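Local coordinates for DUF3845 domain-containing protein (Bacteroides thetaiotaomicron VPI-5482, PDB 3GF6) that is of unknown function, an all-beta bacterial lipoprotein whose sequence family is grouped with the C1q and TNF-like folds, at residues Tyr112-Arg117 against Ser213-Tyr218; Leu30-Phe35 against Ala73-Val78. All blocks are in the same frame, centred on the assembly; numbering follows the deposited sequence.

Contact 1 of 2, residues Tyr112-Arg117 against Ser213-Tyr218; sequences YAVKLR and SYFELY. With EDO (1,2-ethanediol), chain G; EDO (1,2-ethanediol), chain C.
Tyr218 N gives a nearly straight bond to Ala113 O, 2.8 Å long, and Ala113 N returns one to Tyr218 O. Lys115 with Glu216 and Arg117 with Tyr214 repeat the exchange, six backbone bonds in all. These are the hydrogen-bonded pairs of two antiparallel strands. The non-hydrogen-bonded pairs turn apolar groups to the buried face. There Leu217 CD1 touches Val114 CG2 at 3.6 Å, and Leu116 CD2 lies at the edge of the Phe215 ring, 4.1 Å from Phe215 CD1. On the other face, Tyr214 CG lies between its backbone N and carbonyl carbon (chi1 76°). The ring leans back over the neighbouring strand, with Arg117 N over one face and Arg117 CB 3.7 Å from Tyr214 CE2. An ethanediol, probably from the crystallisation liquor, bonds through O1 to Leu116 O at 2.9 Å. Tyr218 OH bonds to Glu216 OE1 at 2.8 Å, meeting it from above the carboxylate plane. The ends of Lys115 and Arg117 lead away from 213-218, where Lys115 NZ and Arg117 NE form salt bridges with Asp179 and Asp175 of strand 171-183. That strand flanks 112-117, strand 29-35 flanks 213-218, and Leu188 and Phe190 of strand 187-198 pack against the apolar face.

Contact 2 of 2, residues Leu30-Phe35 against Ala73-Val78; sequences LVARSF and ADFNGV
Ala32 meets Phe75 in a CH-pi contact where a loop folds over a strand with a classic beta bulge. Val31 and Ala32 form the bulge, both facing Leu217 of strand 203-219. The loop makes a type I turn from Phe75 to Val78, closed by a bond from Val78 N to Phe75 O.

The apolar contacts centre on the Phe75 ring. Ala32 CB stands over its middle, 3.6 Å from the centroid and 4° off the ring normal. Phe75 CG sits between the backbone N and the carbonyl carbon (chi1 69°), and the CB bond points toward the strand. At the ring edge, Phe75 CE1 lies 3.5 Å from Arg33 O, in the ring plane. Phe75 CZ touches Ser34 CB at 3.7 Å. An alanine in place of Phe75 would probably leave Ala32 CB without its aromatic cover and open a gap between loop and strand.

Direct polar contact is slight. In the conformer given, Ser34 OG makes a weak and doubtful bond to Gly77 O at 3.5 Å; its stronger partner is Asn65 ND2. The bond to CB of Arg33 points away from the loop segment; its NH1 forms a salt bridge with Asp69, and one face of its guanidinium lies against the Phe35 ring.

Water supplies the other polar link, at the bulge. Val31 O accepts a bond from each of two waters. One also donates to Ala73 O, at 2.7 Å. The other accepts from Ala73 N, with 3.0 Å between that nitrogen and the water oxygen.

Overall arrangement
The two contacts lie side by side, their centres about 9 Å apart. Both segments of contact 2 come earlier in the chain than either segment of contact 1. Both contacts reach one antiparallel sheet, in which strands 29-35 and 203-219 are neighbours. Leu217 N to Ala32 O and Leu217 O to Val31 N, both 2.8 Å, are probable hydrogen bonds between them. The sheet order here runs 29-35, 203-219, 112-123, 171-183. Contact 1 is thus a pairing within the sheet, while contact 2 places the loop between strands 67-68 and 82-85 against it. That loop leads on to strand 82-85 of the other sheet.

Contact 1 of 2, residues Tyr112-Arg117 against Ser213-Tyr218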
ATOM      1  N   TYR A 112       9.269   1.576  17.052  1.00 13.89           N
ATOM      2  CA  TYR A 112       8.315   0.632  16.514  1.00 12.84           C
ATOM      3  C   TYR A 112       8.954  -0.436  15.641  1.00 12.83           C
ATOM      4  O   TYR A 112       9.950  -0.182  14.956  1.00 12.89           O
ATOM      5  CB  TYR A 112       7.263   1.366  15.683  1.00 14.46           C
ATOM      6  CG  TYR A 112       6.322   2.263  16.437  1.00 14.86           C
ATOM      7  CD1 TYR A 112       5.248   1.731  17.135  1.00  7.94           C
ATOM      8  CD2 TYR A 112       6.506   3.658  16.456  1.00 15.14           C
ATOM      9  CE1 TYR A 112       4.335   2.562  17.822  1.00 13.21           C
ATOM     10  CE2 TYR A 112       5.616   4.505  17.109  1.00 10.61           C
ATOM     11  CZ  TYR A 112       4.522   3.940  17.813  1.00 14.95           C
ATOM     12  OH  TYR A 112       3.629   4.735  18.488  1.00 14.87           O
ATOM     13  N   ALA A 113       8.341  -1.631  15.644  1.00 11.27           N
ATOM     14  CA  ALA A 113       8.721  -2.709  14.738  1.00 13.42           C
ATOM     15  C   ALA A 113       7.476  -3.153  14.010  1.00 12.37           C
ATOM     16  O   ALA A 113       6.388  -3.168  14.593  1.00 13.55           O
ATOM     17  CB  ALA A 113       9.342  -3.891  15.519  1.00 14.29           C
ATOM     18  N   VAL A 114       7.629  -3.513  12.736  1.00 13.67           N
ATOM     19  CA  VAL A 114       6.530  -3.935  11.884  1.00 12.30           C
ATOM     20  C   VAL A 114       6.828  -5.319  11.319  1.00 12.89           C
ATOM     21  O   VAL A 114       7.939  -5.592  10.868  1.00 13.59           O
ATOM     22  CB  VAL A 114       6.290  -2.914  10.699  1.00 13.33           C
ATOM     23  CG1 VAL A 114       5.320  -3.450   9.649  1.00 14.28           C
ATOM     24  CG2 VAL A 114       5.754  -1.581  11.248  1.00 12.87           C
ATOM     25  N   LYS A 115       5.805  -6.171  11.306  1.00 12.09           N
ATOM     26  CA  LYS A 115       5.852  -7.457  10.612  1.00 11.68           C
ATOM     27  C   LYS A 115       4.625  -7.511   9.751  1.00 11.39           C
ATOM     28  O   LYS A 115       3.495  -7.300  10.258  1.00 12.92           O
ATOM     29  CB  LYS A 115       5.814  -8.626  11.612  1.00 11.32           C
ATOM     30  CG  LYS A 115       6.988  -8.579  12.645  1.00 12.92           C
ATOM     31  CD  LYS A 115       6.927  -9.720  13.628  1.00 12.37           C
ATOM     32  CE  LYS A 115       8.138  -9.743  14.558  1.00 17.66           C
ATOM     33  NZ  LYS A 115       9.368 -10.162  13.866  1.00 12.66           N
ATOM     34  N   LEU A 116       4.833  -7.722   8.456  1.00 11.83           N
ATOM     35  CA  LEU A 116       3.706  -7.789   7.553  1.00 10.48           C
ATOM     36  C   LEU A 116       3.919  -8.770   6.436  1.00 11.96           C
ATOM     37  O   LEU A 116       5.058  -9.130   6.101  1.00 12.07           O
ATOM     38  CB  LEU A 116       3.343  -6.396   7.003  1.00 12.36           C
ATOM     39  CG  LEU A 116       4.309  -5.665   6.055  1.00 11.06           C
ATOM     40  CD1 LEU A 116       4.220  -6.210   4.613  1.00 11.52           C
ATOM     41  CD2 LEU A 116       4.034  -4.160   6.070  1.00 11.57           C
ATOM     42  N   ARG A 117       2.812  -9.237   5.877  1.00 11.56           N
ATOM     43  CA  ARG A 117       2.824  -9.979   4.612  1.00 12.47           C
ATOM     44  C   ARG A 117       1.709  -9.402   3.754  1.00 14.35           C
ATOM     45  O   ARG A 117       0.620  -9.182   4.248  1.00 12.51           O
ATOM     46  CB  ARG A 117       2.628 -11.482   4.819  1.00 13.79           C
ATOM     47  CG  ARG A 117       2.688 -12.302   3.527  1.00 11.14           C
ATOM     48  CD  ARG A 117       2.747 -13.799   3.895  1.00 10.97           C
ATOM     49  NE  ARG A 117       2.792 -14.658   2.723  1.00 11.82           N
ATOM     50  CZ  ARG A 117       2.644 -15.975   2.783  1.00 16.31           C
ATOM     51  NH1 ARG A 117       2.440 -16.564   3.960  1.00 12.94           N
ATOM     52  NH2 ARG A 117       2.683 -16.697   1.673  1.00 14.78           N
ATOM     53  N   SER A 213      -2.323 -12.520   4.047  1.00 10.59           N
ATOM     54  CA  SER A 213      -1.913 -11.158   4.305  1.00 11.24           C
ATOM     55  C   SER A 213      -2.216 -10.798   5.756  1.00 12.65           C
ATOM     56  O   SER A 213      -3.256 -11.176   6.299  1.00 11.98           O
ATOM     57  CB  SER A 213      -2.591 -10.185   3.353  1.00 12.78           C
ATOM     58  OG  SER A 213      -2.348 -10.496   1.991  1.00  8.70           O
ATOM     59  N   TYR A 214      -1.279 -10.094   6.380  1.00 10.12           N
ATOM     60  CA  TYR A 214      -1.432  -9.611   7.756  1.00 11.10           C
ATOM     61  C   TYR A 214      -0.516  -8.428   8.014  1.00 11.93           C
ATOM     62  O   TYR A 214       0.454  -8.199   7.286  1.00 13.63           O
ATOM     63  CB  TYR A 214      -1.120 -10.710   8.791  1.00 11.48           C
ATOM     64  CG  TYR A 214       0.339 -11.009   8.981  1.00 12.97           C
ATOM     65  CD1 TYR A 214       1.086 -10.319   9.934  1.00 17.93           C
ATOM     66  CD2 TYR A 214       0.970 -11.971   8.207  1.00 15.85           C
ATOM     67  CE1 TYR A 214       2.442 -10.573  10.117  1.00 17.52           C
ATOM     68  CE2 TYR A 214       2.312 -12.267   8.375  1.00 15.36           C
ATOM     69  CZ  TYR A 214       3.052 -11.544   9.322  1.00 18.83           C
ATOM     70  OH  TYR A 214       4.352 -11.843   9.521  1.00 24.80           O
ATOM     71  N   PHE A 215      -0.808  -7.725   9.095  1.00 12.20           N
ATOM     72  CA  PHE A 215      -0.048  -6.558   9.492  1.00 12.33           C
ATOM     73  C   PHE A 215       0.029  -6.532  10.990  1.00 11.29           C
ATOM     74  O   PHE A 215      -0.995  -6.629  11.640  1.00 11.92           O
ATOM     75  CB  PHE A 215      -0.770  -5.299   8.997  1.00 11.77           C
ATOM     76  CG  PHE A 215      -0.130  -4.039   9.453  1.00 12.73           C
ATOM     77  CD1 PHE A 215       0.919  -3.492   8.725  1.00 15.53           C
ATOM     78  CD2 PHE A 215      -0.488  -3.447  10.658  1.00 12.55           C
ATOM     79  CE1 PHE A 215       1.550  -2.331   9.176  1.00 17.41           C
ATOM     80  CE2 PHE A 215       0.153  -2.309  11.121  1.00 17.16           C
ATOM     81  CZ  PHE A 215       1.158  -1.746  10.383  1.00 13.67           C
ATOM     82  N   GLU A 216       1.239  -6.365  11.543  1.00 11.36           N
ATOM     83  CA  GLU A 216       1.483  -6.256  12.985  1.00 10.90           C
ATOM     84  C   GLU A 216       2.394  -5.090  13.275  1.00 12.33           C
ATOM     85  O   GLU A 216       3.361  -4.871  12.543  1.00 12.63           O
ATOM     86  CB  GLU A 216       2.153  -7.501  13.561  1.00 10.92           C
ATOM     87  CG  GLU A 216       1.319  -8.727  13.410  1.00 16.34           C
ATOM     88  CD  GLU A 216       1.992 -10.001  13.898  1.00 18.94           C
ATOM     89  OE1 GLU A 216       3.178  -9.994  14.255  1.00 22.95           O
ATOM     90  OE2 GLU A 216       1.297 -11.025  13.928  1.00 22.76           O
ATOM     91  N   LEU A 217       2.099  -4.388  14.364  1.00 13.00           N
ATOM     92  CA  LEU A 217       2.886  -3.256  14.834  1.00 10.24           C
ATOM     93  C   LEU A 217       3.180  -3.417  16.341  1.00 13.28           C
ATOM     94  O   LEU A 217       2.259  -3.589  17.147  1.00 14.15           O
ATOM     95  CB  LEU A 217       2.147  -1.940  14.607  1.00 12.26           C
ATOM     96  CG  LEU A 217       2.867  -0.650  15.025  1.00 12.79           C
ATOM     97  CD1 LEU A 217       4.193  -0.430  14.258  1.00 12.30           C
ATOM     98  CD2 LEU A 217       1.919   0.556  14.809  1.00 13.10           C
ATOM     99  N   TYR A 218       4.459  -3.360  16.678  1.00 11.53           N
ATOM    100  CA  TYR A 218       4.943  -3.451  18.039  1.00 12.93           C
ATOM    101  C   TYR A 218       5.555  -2.132  18.487  1.00 14.94           C
ATOM    102  O   TYR A 218       6.248  -1.472  17.709  1.00 16.38           O
ATOM    103  CB  TYR A 218       6.019  -4.550  18.149  1.00 12.59           C
ATOM    104  CG  TYR A 218       5.488  -5.915  17.820  1.00 11.47           C
ATOM    105  CD1 TYR A 218       5.427  -6.369  16.498  1.00 15.85           C
ATOM    106  CD2 TYR A 218       4.974  -6.741  18.831  1.00 19.60           C
ATOM    107  CE1 TYR A 218       4.891  -7.629  16.194  1.00 21.61           C
ATOM    108  CE2 TYR A 218       4.448  -7.990  18.532  1.00 21.87           C
ATOM    109  CZ  TYR A 218       4.408  -8.419  17.217  1.00 18.93           C
ATOM    110  OH  TYR A 218       3.901  -9.650  16.927  1.00 24.76           O
TER
HETATM  111  C1  EDO G   7       7.015 -10.672   8.168  1.00 32.33           C
HETATM  112  O1  EDO G   7       6.125 -11.460   7.370  1.00 40.47           O
HETATM  113  C2  EDO G   7       8.188 -11.576   8.558  1.00 35.48           C
HETATM  114  O2  EDO G   7       8.086 -11.932   9.936  1.00 46.87           O
HETATM  115  C1  EDO C   2       3.711 -16.458   6.877  1.00 21.35           C
HETATM  116  O1  EDO C   2       2.576 -15.632   6.881  1.00 26.06           O
HETATM  117  C2  EDO C   2       4.143 -16.572   8.300  1.00 40.33           C
HETATM  118  O2  EDO C   2       3.231 -17.513   8.811  1.00 38.91           O

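Contact 2 of 2, residues Leu30-Phe35 against Ala73-Val78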
ATOM      1  N   LEU A  30       2.358  -5.469  21.450  1.00 15.66           N
ATOM      2  CA  LEU A  30       1.617  -5.453  20.200  1.00 15.08           C
ATOM      3  C   LEU A  30       0.570  -4.370  20.291  1.00 17.87           C
ATOM      4  O   LEU A  30      -0.295  -4.441  21.153  1.00 16.05           O
ATOM      5  CB  LEU A  30       0.921  -6.800  19.920  1.00 15.86           C
ATOM      6  CG  LEU A  30       0.116  -6.923  18.610  1.00 16.58           C
ATOM      7  CD1 LEU A  30       1.014  -7.054  17.413  1.00 14.33           C
ATOM      8  CD2 LEU A  30      -0.864  -8.134  18.671  1.00 19.32           C
ATOM      9  N   VAL A  31       0.646  -3.359  19.424  1.00 13.22           N
ATOM     10  CA  VAL A  31      -0.299  -2.240  19.498  1.00 12.40           C
ATOM     11  C   VAL A  31      -1.292  -2.247  18.356  1.00 12.74           C
ATOM     12  O   VAL A  31      -2.320  -1.599  18.429  1.00 13.42           O
ATOM     13  CB  VAL A  31       0.399  -0.866  19.632  1.00 13.51           C
ATOM     14  CG1 VAL A  31       1.082  -0.766  21.055  1.00 13.93           C
ATOM     15  CG2 VAL A  31       1.382  -0.558  18.507  1.00 12.89           C
ATOM     16  N   ALA A  32      -0.991  -2.978  17.307  1.00 12.91           N
ATOM     17  CA  ALA A  32      -1.957  -3.167  16.216  1.00 13.31           C
ATOM     18  C   ALA A  32      -1.630  -4.487  15.494  1.00 14.00           C
ATOM     19  O   ALA A  32      -0.443  -4.881  15.329  1.00 12.83           O
ATOM     20  CB  ALA A  32      -1.977  -1.969  15.224  1.00 11.56           C
ATOM     21  N   ARG A  33      -2.696  -5.168  15.117  1.00 11.98           N
ATOM     22  CA  ARG A  33      -2.628  -6.404  14.344  1.00 12.51           C
ATOM     23  C   ARG A  33      -3.928  -6.601  13.603  1.00 14.01           C
ATOM     24  O   ARG A  33      -5.031  -6.520  14.189  1.00 14.05           O
ATOM     25  CB  ARG A  33      -2.344  -7.610  15.250  1.00 12.93           C
ATOM     26  CG  ARG A  33      -2.539  -8.990  14.561  1.00 12.89           C
ATOM     27  CD  ARG A  33      -1.978 -10.138  15.399  1.00 15.82           C
ATOM     28  NE  ARG A  33      -2.221 -11.393  14.701  1.00 15.18           N
ATOM     29  CZ  ARG A  33      -3.139 -12.297  15.023  1.00 18.13           C
ATOM     30  NH1 ARG A  33      -3.922 -12.140  16.084  1.00 14.07           N
ATOM     31  NH2 ARG A  33      -3.264 -13.383  14.272  1.00 18.30           N
ATOM     32  N   SER A  34      -3.784  -6.827  12.298  1.00 12.21           N
ATOM     33  CA  SER A  34      -4.883  -7.236  11.433  0.50 10.71           C
ATOM     34  C   SER A  34      -4.461  -8.455  10.616  1.00 11.99           C
ATOM     35  O   SER A  34      -3.283  -8.628  10.291  1.00 10.69           O
ATOM     36  CB  SER A  34      -5.327  -6.093  10.507  0.50 12.27           C
ATOM     37  OG  SER A  34      -4.310  -5.728   9.583  0.50  5.02           O
ATOM     38  N   PHE A  35      -5.438  -9.280  10.261  1.00 12.80           N
ATOM     39  CA  PHE A  35      -5.202 -10.495   9.515  1.00 10.54           C
ATOM     40  C   PHE A  35      -6.491 -10.933   8.819  1.00  8.12           C
ATOM     41  O   PHE A  35      -7.498 -10.206   8.815  1.00 11.08           O
ATOM     42  CB  PHE A  35      -4.627 -11.590  10.426  1.00 13.55           C
ATOM     43  CG  PHE A  35      -5.517 -11.972  11.560  1.00 12.81           C
ATOM     44  CD1 PHE A  35      -5.504 -11.229  12.735  1.00 14.80           C
ATOM     45  CD2 PHE A  35      -6.344 -13.088  11.471  1.00 16.84           C
ATOM     46  CE1 PHE A  35      -6.352 -11.594  13.819  1.00 17.51           C
ATOM     47  CE2 PHE A  35      -7.167 -13.457  12.546  1.00 15.87           C
ATOM     48  CZ  PHE A  35      -7.160 -12.707  13.717  1.00 15.04           C
ATOM     49  N   ALA A  73      -6.467  -1.864  20.071  1.00 13.68           N
ATOM     50  CA  ALA A  73      -7.396  -0.807  19.689  1.00 12.72           C
ATOM     51  C   ALA A  73      -7.776  -0.910  18.211  1.00 12.85           C
ATOM     52  O   ALA A  73      -6.969  -1.327  17.395  1.00 13.59           O
ATOM     53  CB  ALA A  73      -6.758   0.572  19.928  1.00 15.62           C
ATOM     54  N   ASP A  74      -8.985  -0.478  17.874  1.00 14.12           N
ATOM     55  CA  ASP A  74      -9.347  -0.290  16.475  1.00 14.56           C
ATOM     56  C   ASP A  74      -8.337   0.578  15.759  1.00 13.84           C
ATOM     57  O   ASP A  74      -7.823   1.536  16.329  1.00 13.64           O
ATOM     58  CB  ASP A  74     -10.698   0.396  16.350  1.00 13.67           C
ATOM     59  CG  ASP A  74     -11.859  -0.490  16.768  1.00 21.66           C
ATOM     60  OD1 ASP A  74     -11.670  -1.702  17.058  1.00 15.43           O
ATOM     61  OD2 ASP A  74     -12.982   0.064  16.768  1.00 21.46           O
ATOM     62  N   PHE A  75      -8.057   0.244  14.505  1.00 11.84           N
ATOM     63  CA  PHE A  75      -7.159   1.066  13.682  1.00 12.83           C
ATOM     64  C   PHE A  75      -7.587   0.989  12.243  1.00 12.34           C
ATOM     65  O   PHE A  75      -8.329   0.079  11.856  1.00 11.69           O
ATOM     66  CB  PHE A  75      -5.670   0.723  13.899  1.00 12.46           C
ATOM     67  CG  PHE A  75      -5.217  -0.645  13.374  1.00 10.36           C
ATOM     68  CD1 PHE A  75      -5.617  -1.828  13.989  1.00 11.51           C
ATOM     69  CD2 PHE A  75      -4.338  -0.737  12.290  1.00 14.11           C
ATOM     70  CE1 PHE A  75      -5.148  -3.068  13.523  1.00 13.76           C
ATOM     71  CE2 PHE A  75      -3.895  -1.969  11.799  1.00 13.03           C
ATOM     72  CZ  PHE A  75      -4.312  -3.135  12.414  1.00 16.01           C
ATOM     73  N   ASN A  76      -7.077   1.906  11.423  1.00 12.91           N
ATOM     74  CA  ASN A  76      -7.522   2.015  10.031  1.00 12.04           C
ATOM     75  C   ASN A  76      -7.114   0.889   9.137  1.00 14.05           C
ATOM     76  O   ASN A  76      -7.621   0.785   8.044  1.00 17.52           O
ATOM     77  CB  ASN A  76      -7.035   3.316   9.399  1.00 14.76           C
ATOM     78  CG  ASN A  76      -7.584   4.558  10.097  1.00 22.92           C
ATOM     79  OD1 ASN A  76      -8.662   4.533  10.722  1.00 27.14           O
ATOM     80  ND2 ASN A  76      -6.852   5.669   9.971  1.00 14.47           N
ATOM     81  N   GLY A  77      -6.205   0.026   9.575  1.00 13.80           N
ATOM     82  CA  GLY A  77      -5.830  -1.125   8.808  1.00 14.06           C
ATOM     83  C   GLY A  77      -6.791  -2.293   8.883  1.00 14.54           C
ATOM     84  O   GLY A  77      -6.507  -3.344   8.332  1.00 13.74           O
ATOM     85  N   VAL A  78      -7.907  -2.114   9.593  1.00 14.26           N
ATOM     86  CA  VAL A  78      -8.948  -3.137   9.695  1.00 12.43           C
ATOM     87  C   VAL A  78     -10.093  -2.810   8.768  1.00 15.40           C
ATOM     88  O   VAL A  78     -10.681  -1.728   8.838  1.00 13.17           O
ATOM     89  CB  VAL A  78      -9.474  -3.259  11.140  1.00 12.75           C
ATOM     90  CG1 VAL A  78     -10.617  -4.338  11.231  1.00 13.08           C
ATOM     91  CG2 VAL A  78      -8.320  -3.550  12.092  1.00 11.40           C
TER
HETATM   92  O   HOH W   1      -4.488  -0.346  17.036  1.00 13.02           O
HETATM   93  O   HOH W   2      -3.655  -0.979  20.702  1.00 13.31           O